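Tyrocidine synthetase 3 (Brevibacillus brevis, PDB 2JGP) is a nonribosomal peptide synthetase that helps build the antibiotic tyrocidine, here as a bidomain of a peptidyl carrier and the condensation domain that forms peptide bonds. Local coordinates at residues 54-59 against 83-88; 10-15 against 72-77; 17-22 against 45-50. One frame throughout, in Å; residues are numbered along the deposited sequence.

Contact 1 (54-59 against 83-88); sequences EYQVDI and GNVFSI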
loop_
_atom_site.group_PDB
_atom_site.type_symbol
_atom_site.label_atom_id
_atom_site.label_comp_id
_atom_site.label_asym_id
_atom_site.label_seq_id
_atom_site.Cartn_x
_atom_site.Cartn_y
_atom_site.Cartn_z
ATOM N N GLU A 54 4.314 19.060 16.301
ATOM C CA GLU A 54 3.540 18.005 15.648
ATOM C C GLU A 54 4.421 16.822 15.239
ATOM O O GLU A 54 3.989 15.669 15.355
ATOM C CB GLU A 54 2.782 18.558 14.437
ATOM C CG GLU A 54 1.774 17.580 13.793
ATOM C CD GLU A 54 0.597 17.212 14.691
ATOM O OE1 GLU A 54 -0.076 16.195 14.406
ATOM O OE2 GLU A 54 0.334 17.934 15.669
ATOM N N TYR A 55 5.647 17.097 14.785
ATOM C CA TYR A 55 6.501 16.059 14.176
ATOM C C TYR A 55 7.883 15.865 14.811
ATOM O O TYR A 55 8.640 15.013 14.355
ATOM C CB TYR A 55 6.655 16.336 12.677
ATOM C CG TYR A 55 5.325 16.415 11.974
ATOM C CD1 TYR A 55 4.821 17.629 11.513
ATOM C CD2 TYR A 55 4.542 15.274 11.814
ATOM C CE1 TYR A 55 3.579 17.698 10.881
ATOM C CE2 TYR A 55 3.302 15.331 11.191
ATOM C CZ TYR A 55 2.826 16.542 10.727
ATOM O OH TYR A 55 1.595 16.587 10.123
ATOM N N GLN A 56 8.208 16.627 15.856
ATOM C CA GLN A 56 9.541 16.568 16.479
ATOM C C GLN A 56 10.663 16.673 15.448
ATOM O O GLN A 56 11.654 15.940 15.510
ATOM C CB GLN A 56 9.713 15.282 17.296
ATOM C CG GLN A 56 9.268 15.381 18.731
ATOM C CD GLN A 56 9.655 14.158 19.521
ATOM O OE1 GLN A 56 9.436 13.032 19.081
ATOM N NE2 GLN A 56 10.239 14.367 20.698
ATOM N N VAL A 57 10.486 17.566 14.482
ATOM C CA VAL A 57 11.519 17.854 13.503
ATOM C C VAL A 57 11.936 19.297 13.721
ATOM O O VAL A 57 11.097 20.195 13.721
ATOM C CB VAL A 57 11.029 17.631 12.067
ATOM C CG1 VAL A 57 12.093 18.063 11.064
ATOM C CG2 VAL A 57 10.671 16.156 11.863
ATOM N N ASP A 58 13.229 19.502 13.929
ATOM C CA ASP A 58 13.766 20.813 14.258
ATOM C C ASP A 58 14.391 21.424 13.012
ATOM O O ASP A 58 15.462 21.005 12.574
ATOM C CB ASP A 58 14.789 20.678 15.384
ATOM C CG ASP A 58 14.177 20.117 16.665
ATOM O OD1 ASP A 58 13.066 20.552 17.041
ATOM O OD2 ASP A 58 14.805 19.239 17.297
ATOM N N ILE A 59 13.693 22.392 12.429
ATOM C CA ILE A 59 14.135 23.061 11.216
ATOM C C ILE A 59 14.778 24.381 11.629
ATOM O O ILE A 59 14.098 25.232 12.203
ATOM C CB ILE A 59 12.949 23.365 10.280
ATOM C CG1 ILE A 59 12.233 22.078 9.861
ATOM C CG2 ILE A 59 13.421 24.119 9.042
ATOM C CD1 ILE A 59 10.895 22.339 9.173
ATOM N N GLY A 83 18.146 16.161 14.219
ATOM C CA GLY A 83 16.888 16.752 14.689
ATOM C C GLY A 83 15.670 16.293 13.905
ATOM O O GLY A 83 14.731 17.069 13.688
ATOM N N ASN A 84 15.696 15.037 13.461
ATOM C CA ASN A 84 14.605 14.445 12.701
ATOM C C ASN A 84 14.359 13.032 13.233
ATOM O O ASN A 84 15.107 12.105 12.930
ATOM C CB ASN A 84 14.939 14.417 11.203
ATOM C CG ASN A 84 13.842 13.775 10.361
ATOM O OD1 ASN A 84 12.857 13.241 10.885
ATOM N ND2 ASN A 84 14.011 13.822 9.043
ATOM N N VAL A 85 13.311 12.871 14.037
ATOM C CA VAL A 85 13.031 11.578 14.652
ATOM C C VAL A 85 12.491 10.551 13.652
ATOM O O VAL A 85 12.333 9.387 14.015
ATOM C CB VAL A 85 12.037 11.694 15.840
ATOM C CG1 VAL A 85 12.617 12.587 16.940
ATOM C CG2 VAL A 85 10.691 12.204 15.365
ATOM N N PHE A 86 12.196 10.982 12.421
ATOM C CA PHE A 86 11.726 10.092 11.343
ATOM C C PHE A 86 12.858 9.504 10.499
ATOM O O PHE A 86 12.612 8.682 9.619
ATOM C CB PHE A 86 10.769 10.845 10.407
ATOM C CG PHE A 86 9.437 11.130 11.010
ATOM C CD1 PHE A 86 9.234 12.268 11.779
ATOM C CD2 PHE A 86 8.376 10.262 10.811
ATOM C CE1 PHE A 86 8.003 12.530 12.333
ATOM C CE2 PHE A 86 7.135 10.522 11.371
ATOM C CZ PHE A 86 6.949 11.654 12.131
ATOM N N SER A 87 14.087 9.928 10.760
ATOM C CA SER A 87 15.235 9.506 9.968
ATOM C C SER A 87 15.599 8.046 10.236
ATOM O O SER A 87 15.717 7.633 11.388
ATOM C CB SER A 87 16.434 10.400 10.280
ATOM O OG SER A 87 17.612 9.909 9.673
ATOM N N ILE A 88 15.774 7.283 9.163
ATOM C CA ILE A 88 16.171 5.878 9.253
ATOM C C ILE A 88 17.615 5.725 8.776
ATOM O O ILE A 88 17.910 5.939 7.597
ATOM C CB ILE A 88 15.249 4.979 8.407
ATOM C CG1 ILE A 88 13.798 5.123 8.862
ATOM C CG2 ILE A 88 15.672 3.524 8.515
ATOM C CD1 ILE A 88 12.813 4.431 7.951
#
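Gly83, Val85 and Gln56 have the largest buried surfaces in this contact, where a single beta bridge, Val57 with Asn84, ties the chain leaving helix 41-55 to the linker that runs from the last carrier helix, 70-79, toward the condensation domain. The two pieces run roughly antiparallel. Gly83 O holds the facing chain: Asp58 N donates to it at 2.9 Å in a nearly straight bond (169°), in the plane of the carbonyl, while Val57 CA adds a CA-H...O approach at 3.3 Å. Gln56, the first residue past the helix and with positive phi, turns the backbone into this pairing. Its chain crosses Val85 at about a right angle, with Gln56 CB 3.8 Å from Val85 CG2. Gln56 OE1 also lies near both Val85 methyls, but its hydrogen bond goes to Ala268 N on helix 267-279. At Val85, chi1 of -61° sets CG1 anti to the carbonyl carbon and leaves CG2 between the backbone N and the carbonyl carbon, where CG2 meets Tyr55 O at 3.6 Å. Val85 N is buried with no polar partner in the model, whereas Val85 O accepts from Trp259 NE1, a link to helix 253-263. Phe86 turns its edge to the same Tyr55 carbonyl: Tyr55 O lies in the ring plane, 3.3 Å from Phe86 CE1. The linker is shaped by a type I turn from Asn84 to Ser87 and by an Asx turn in which Phe86 N donates to Asn84 OD1 at 2.8 Å, the nitrogen standing 37° out of the amide plane.

Contact 2 (10-15 against 72-77); sequences VWEARL and ELAAFI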
loop_
_atom_site.group_PDB
_atom_site.type_symbol
_atom_site.label_atom_id
_atom_site.label_comp_id
_atom_site.label_asym_id
_atom_site.label_seq_id
_atom_site.Cartn_x
_atom_site.Cartn_y
_atom_site.Cartn_z
ATOM N N VAL A 10 5.232 12.754 1.686
ATOM C CA VAL A 10 4.760 12.922 3.059
ATOM C C VAL A 10 5.202 14.264 3.660
ATOM O O VAL A 10 4.403 14.931 4.300
ATOM C CB VAL A 10 5.177 11.711 3.962
ATOM C CG1 VAL A 10 6.702 11.612 4.077
ATOM C CG2 VAL A 10 4.543 11.816 5.330
ATOM N N TRP A 11 6.450 14.676 3.439
ATOM C CA TRP A 11 6.924 15.934 4.024
ATOM C C TRP A 11 6.333 17.156 3.324
ATOM O O TRP A 11 6.108 18.167 3.964
ATOM C CB TRP A 11 8.458 15.997 4.097
ATOM C CG TRP A 11 8.978 15.126 5.195
ATOM C CD1 TRP A 11 9.718 13.986 5.059
ATOM C CD2 TRP A 11 8.745 15.287 6.600
ATOM N NE1 TRP A 11 9.981 13.438 6.295
ATOM C CE2 TRP A 11 9.392 14.215 7.258
ATOM C CE3 TRP A 11 8.056 16.234 7.370
ATOM C CZ2 TRP A 11 9.378 14.073 8.641
ATOM C CZ3 TRP A 11 8.044 16.091 8.744
ATOM C CH2 TRP A 11 8.704 15.020 9.368
ATOM N N GLU A 12 6.063 17.063 2.023
ATOM C CA GLU A 12 5.359 18.150 1.333
ATOM C C GLU A 12 3.946 18.315 1.893
ATOM O O GLU A 12 3.489 19.444 2.127
ATOM C CB GLU A 12 5.334 17.922 -0.178
ATOM C CG GLU A 12 6.664 18.229 -0.848
ATOM C CD GLU A 12 6.610 18.144 -2.354
ATOM O OE1 GLU A 12 7.674 18.353 -2.990
ATOM O OE2 GLU A 12 5.516 17.889 -2.912
ATOM N N ALA A 13 3.273 17.192 2.150
ATOM C CA ALA A 13 1.934 17.209 2.747
ATOM C C ALA A 13 1.953 17.792 4.162
ATOM O O ALA A 13 1.163 18.671 4.477
ATOM C CB ALA A 13 1.342 15.805 2.764
ATOM N N ARG A 14 2.868 17.310 5.001
ATOM C CA ARG A 14 2.966 17.772 6.383
ATOM C C ARG A 14 3.253 19.269 6.460
ATOM O O ARG A 14 2.598 20.001 7.193
ATOM C CB ARG A 14 4.054 16.994 7.133
ATOM C CG ARG A 14 3.668 15.558 7.426
ATOM C CD ARG A 14 4.828 14.753 7.966
ATOM N NE ARG A 14 4.367 13.436 8.399
ATOM C CZ ARG A 14 5.145 12.365 8.527
ATOM N NH1 ARG A 14 6.447 12.430 8.279
ATOM N NH2 ARG A 14 4.613 11.215 8.909
ATOM N N LEU A 15 4.234 19.713 5.685
ATOM C CA LEU A 15 4.615 21.116 5.666
ATOM C C LEU A 15 3.494 22.010 5.164
ATOM O O LEU A 15 3.208 23.043 5.773
ATOM C CB LEU A 15 5.856 21.329 4.795
ATOM C CG LEU A 15 7.188 20.967 5.453
ATOM C CD1 LEU A 15 8.294 20.802 4.393
ATOM C CD2 LEU A 15 7.576 22.025 6.488
ATOM N N GLU A 72 11.527 22.564 -1.583
ATOM C CA GLU A 72 12.907 22.650 -1.112
ATOM C C GLU A 72 13.030 22.241 0.347
ATOM O O GLU A 72 13.973 21.543 0.722
ATOM C CB GLU A 72 13.445 24.061 -1.262
ATOM C CG GLU A 72 13.655 24.510 -2.686
ATOM C CD GLU A 72 14.041 25.972 -2.747
ATOM O OE1 GLU A 72 15.227 26.245 -2.974
ATOM O OE2 GLU A 72 13.166 26.840 -2.531
ATOM N N LEU A 73 12.092 22.704 1.168
ATOM C CA LEU A 73 12.137 22.454 2.609
ATOM C C LEU A 73 11.821 20.994 2.914
ATOM O O LEU A 73 12.439 20.396 3.790
ATOM C CB LEU A 73 11.168 23.388 3.338
ATOM C CG LEU A 73 11.284 23.506 4.864
ATOM C CD1 LEU A 73 12.668 23.986 5.287
ATOM C CD2 LEU A 73 10.223 24.459 5.376
ATOM N N ALA A 74 10.871 20.414 2.183
ATOM C CA ALA A 74 10.600 18.971 2.287
ATOM C C ALA A 74 11.822 18.132 1.919
ATOM O O ALA A 74 12.145 17.166 2.610
ATOM C CB ALA A 74 9.414 18.580 1.412
ATOM N N ALA A 75 12.497 18.501 0.830
ATOM C CA ALA A 75 13.735 17.834 0.425
ATOM C C ALA A 75 14.799 17.906 1.529
ATOM O O ALA A 75 15.480 16.916 1.813
ATOM C CB ALA A 75 14.275 18.440 -0.871
ATOM N N PHE A 76 14.944 19.075 2.145
ATOM C CA PHE A 76 15.879 19.232 3.257
ATOM C C PHE A 76 15.564 18.248 4.392
ATOM O O PHE A 76 16.467 17.584 4.910
ATOM C CB PHE A 76 15.856 20.667 3.791
ATOM C CG PHE A 76 16.570 20.833 5.104
ATOM C CD1 PHE A 76 17.933 21.063 5.139
ATOM C CD2 PHE A 76 15.874 20.748 6.308
ATOM C CE1 PHE A 76 18.591 21.214 6.344
ATOM C CE2 PHE A 76 16.531 20.894 7.522
ATOM C CZ PHE A 76 17.887 21.133 7.538
ATOM N N ILE A 77 14.292 18.154 4.770
ATOM C CA ILE A 77 13.884 17.242 5.853
ATOM C C ILE A 77 14.172 15.791 5.478
ATOM O O ILE A 77 14.642 15.012 6.311
ATOM C CB ILE A 77 12.389 17.370 6.203
ATOM C CG1 ILE A 77 12.064 18.770 6.728
ATOM C CG2 ILE A 77 11.992 16.323 7.261
ATOM C CD1 ILE A 77 10.573 18.992 6.945
#
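Ile77 sets its CG2 methyl squarely over one face of the Trp11 indole, the central touch where the first and last long helices of the carrier-domain bundle, 10-23 and 70-79, cross. The methyl stands 3.5 Å from the centroid of the five-membered ring, only 16° off its normal: a well-formed CH-pi contact. Ile77 CG2 is anti to its own backbone N, and CG1 lies anti to the carbonyl carbon (chi1 -63°); from there CD1 meets Trp11 CE3 and reaches Leu15 tip to tip, 3.9 Å from Leu15 CD1. That same Leu15 CD1 rests on the backbone of the facing helix, 3.4 Å from Ala74 N, while Leu15 CD2 crosses to Leu73 CD2 at 3.8 Å.

The small Ala74 lets the backbones close in. Its CA comes within 5.1 Å of Trp11 CA, and its methyl is met by Trp11 CB. Glu12 CG lies 3.6 Å from Ala74 CB. The axes of the two short segments pass 8.6 Å apart, with 123° between their N-to-C directions, and no hydrogen bond joins them. Glu12 lends only the aliphatic part of its chain here, its carboxylate forming a salt bridge with Arg8.

Farther out, Met51 of helix 41-55 packs on Trp11, Leu15 and Ile77. Arg14, held by a salt bridge to Asp406 and a hydrogen bond to Gly403 O, backs the indole on the face opposite Ile77: its NH1 sits 3.4 Å above the ring plane, displaced toward the rim.

Contact 3 (17-22 against 45-50); sequences QVWEQV and MRVLSS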
loop_
_atom_site.group_PDB
_atom_site.type_symbol
_atom_site.label_atom_id
_atom_site.label_comp_id
_atom_site.label_asym_id
_atom_site.label_seq_id
_atom_site.Cartn_x
_atom_site.Cartn_y
_atom_site.Cartn_z
ATOM N N GLN A 17 0.314 21.603 5.151
ATOM C CA GLN A 17 -0.714 21.671 6.195
ATOM C C GLN A 17 -0.354 22.686 7.280
ATOM O O GLN A 17 -1.187 23.502 7.675
ATOM C CB GLN A 17 -0.923 20.268 6.788
ATOM C CG GLN A 17 -1.467 20.182 8.221
ATOM C CD GLN A 17 -0.396 19.806 9.265
ATOM O OE1 GLN A 17 0.561 19.032 9.005
ATOM N NE2 GLN A 17 -0.565 20.342 10.457
ATOM N N VAL A 18 0.884 22.629 7.760
ATOM C CA VAL A 18 1.365 23.575 8.756
ATOM C C VAL A 18 1.373 25.021 8.235
ATOM O O VAL A 18 0.945 25.929 8.943
ATOM C CB VAL A 18 2.757 23.174 9.297
ATOM C CG1 VAL A 18 3.365 24.307 10.108
ATOM C CG2 VAL A 18 2.639 21.905 10.163
ATOM N N TRP A 19 1.831 25.234 7.001
ATOM C CA TRP A 19 1.848 26.587 6.429
ATOM C C TRP A 19 0.440 27.170 6.320
ATOM O O TRP A 19 0.229 28.344 6.606
ATOM C CB TRP A 19 2.478 26.595 5.040
ATOM C CG TRP A 19 3.968 26.447 5.012
ATOM C CD1 TRP A 19 4.764 25.866 5.964
ATOM C CD2 TRP A 19 4.843 26.839 3.945
ATOM N NE1 TRP A 19 6.072 25.890 5.561
ATOM C CE2 TRP A 19 6.151 26.482 4.326
ATOM C CE3 TRP A 19 4.644 27.465 2.708
ATOM C CZ2 TRP A 19 7.263 26.725 3.513
ATOM C CZ3 TRP A 19 5.750 27.707 1.899
ATOM C CH2 TRP A 19 7.041 27.335 2.308
ATOM N N GLU A 20 -0.509 26.349 5.882
ATOM C CA GLU A 20 -1.906 26.777 5.768
ATOM C C GLU A 20 -2.455 27.254 7.112
ATOM O O GLU A 20 -3.109 28.291 7.187
ATOM C CB GLU A 20 -2.770 25.643 5.220
ATOM C CG GLU A 20 -2.504 25.341 3.756
ATOM C CD GLU A 20 -3.092 24.016 3.299
ATOM O OE1 GLU A 20 -3.067 23.757 2.078
ATOM O OE2 GLU A 20 -3.581 23.241 4.153
ATOM N N GLN A 21 -2.173 26.500 8.168
ATOM C CA GLN A 21 -2.608 26.877 9.515
ATOM C C GLN A 21 -1.929 28.149 10.013
ATOM O O GLN A 21 -2.595 29.066 10.513
ATOM C CB GLN A 21 -2.337 25.737 10.494
ATOM C CG GLN A 21 -3.177 24.489 10.238
ATOM C CD GLN A 21 -4.672 24.778 10.214
ATOM O OE1 GLN A 21 -5.369 24.417 9.262
ATOM N NE2 GLN A 21 -5.167 25.442 11.252
ATOM N N VAL A 22 -0.609 28.204 9.873
ATOM C CA VAL A 22 0.164 29.336 10.380
ATOM C C VAL A 22 -0.126 30.623 9.596
ATOM O O VAL A 22 -0.324 31.686 10.192
ATOM C CB VAL A 22 1.676 29.045 10.340
ATOM C CG1 VAL A 22 2.477 30.327 10.595
ATOM C CG2 VAL A 22 2.033 27.957 11.357
ATOM N N MET A 45 8.958 31.630 12.428
ATOM C CA MET A 45 9.260 31.020 13.724
ATOM C C MET A 45 8.099 30.144 14.218
ATOM O O MET A 45 8.326 29.098 14.836
ATOM C CB MET A 45 9.631 32.090 14.755
ATOM C CG MET A 45 10.999 32.709 14.486
ATOM S SD MET A 45 11.532 33.929 15.690
ATOM C CE MET A 45 10.286 35.201 15.499
ATOM N N ARG A 46 6.868 30.556 13.926
ATOM C CA ARG A 46 5.691 29.744 14.247
ATOM C C ARG A 46 5.656 28.432 13.448
ATOM O O ARG A 46 5.238 27.402 13.975
ATOM C CB ARG A 46 4.399 30.524 14.004
ATOM C CG ARG A 46 4.120 31.616 15.012
ATOM C CD ARG A 46 2.932 32.447 14.565
ATOM N NE ARG A 46 2.403 33.297 15.629
ATOM C CZ ARG A 46 1.501 34.264 15.454
ATOM N NH1 ARG A 46 1.010 34.535 14.246
ATOM N NH2 ARG A 46 1.091 34.975 16.497
ATOM N N VAL A 47 6.084 28.473 12.186
ATOM C CA VAL A 47 6.180 27.254 11.372
ATOM C C VAL A 47 7.194 26.285 11.984
ATOM O O VAL A 47 6.932 25.085 12.090
ATOM C CB VAL A 47 6.565 27.558 9.908
ATOM C CG1 VAL A 47 6.983 26.275 9.174
ATOM C CG2 VAL A 47 5.405 28.231 9.185
ATOM N N LEU A 48 8.342 26.815 12.394
ATOM C CA LEU A 48 9.370 26.011 13.052
ATOM C C LEU A 48 8.828 25.370 14.328
ATOM O O LEU A 48 9.053 24.182 14.584
ATOM C CB LEU A 48 10.595 26.866 13.385
ATOM C CG LEU A 48 11.271 27.601 12.223
ATOM C CD1 LEU A 48 12.496 28.337 12.722
ATOM C CD2 LEU A 48 11.631 26.647 11.097
ATOM N N SER A 49 8.121 26.171 15.124
ATOM C CA SER A 49 7.510 25.697 16.363
ATOM C C SER A 49 6.483 24.599 16.102
ATOM O O SER A 49 6.471 23.583 16.797
ATOM C CB SER A 49 6.842 26.852 17.110
ATOM O OG SER A 49 7.808 27.765 17.592
ATOM N N SER A 50 5.622 24.812 15.106
ATOM C CA SER A 50 4.571 23.838 14.770
ATOM C C SER A 50 5.125 22.498 14.299
ATOM O O SER A 50 4.589 21.449 14.657
ATOM C CB SER A 50 3.630 24.391 13.698
ATOM O OG SER A 50 2.888 25.484 14.206
#
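Val22, Val18 and Val47 make this an apolar crossing of two helices, helix 10-23 against helix 41-55, in the four-helix carrier-domain fold; the helix axes of the two segments approach to 9.8 Å at an angle of 131°. No hydrogen bond spans them, and valine methyls do nearly all the touching.

Val47 is the centre. With its CG1 anti to the backbone N and CG2 beside that N (chi1 166°), the two branches part to different neighbours. CG2 goes to Val22, whose side chain crosses it at about a right angle, Val22 CG1 lying 3.9 Å from Val47 CG2. CG1 goes to the indole of Trp19, approaching its pyrrole end obliquely and coming to 3.7 Å from Trp19 NE1. That N-H is buried here and has no polar partner in the model.

A turn earlier on helix 10-23, Val18 CG1 presses on Ser50 CB at 3.6 Å, a turn past Val47; Val22 CG2 lies 3.9 Å from Ser50 OG. Val22 CG1 also meets the first side-chain carbon of Arg46, 3.9 Å from Arg46 CB; the rest of the arginine is extended as far as NE at the exposed border of the contact.

Beside Val47 and Trp19, Phe34, from the loop joining the two helices, packs on Val47 and meets Trp19 edge-to-face, and Val28 and Leu37 of the same connection also touch the indole. Met51, further along helix 41-55, packs on Val18, while helix 61-66 receives Met45 and Leu48 from the other flank of helix 41-55.

How the contacts relate
All three contacts belong to the carrier domain and its exit. Contact 3 is nested inside the loop closed by contact 2, and both draw on helix 10-23, their centres about 12 Å apart; Leu73 CD2 of contact 2 comes within 4.2 Å of Trp19 CZ2 of contact 3. Contact 1, centred about 11 Å from contact 2, abuts it: Val57 CG2 is 3.4 Å from Trp11 CH2, and Arg14 makes a cation-pi pair with Phe86. Contacts 1 and 3 share helix 41-55, whose start carries the phosphopantetheine serine in carrier domains generally. The sodium ion at Gln396 and Asp400 lies about 8 Å from the Tyr55 side chain.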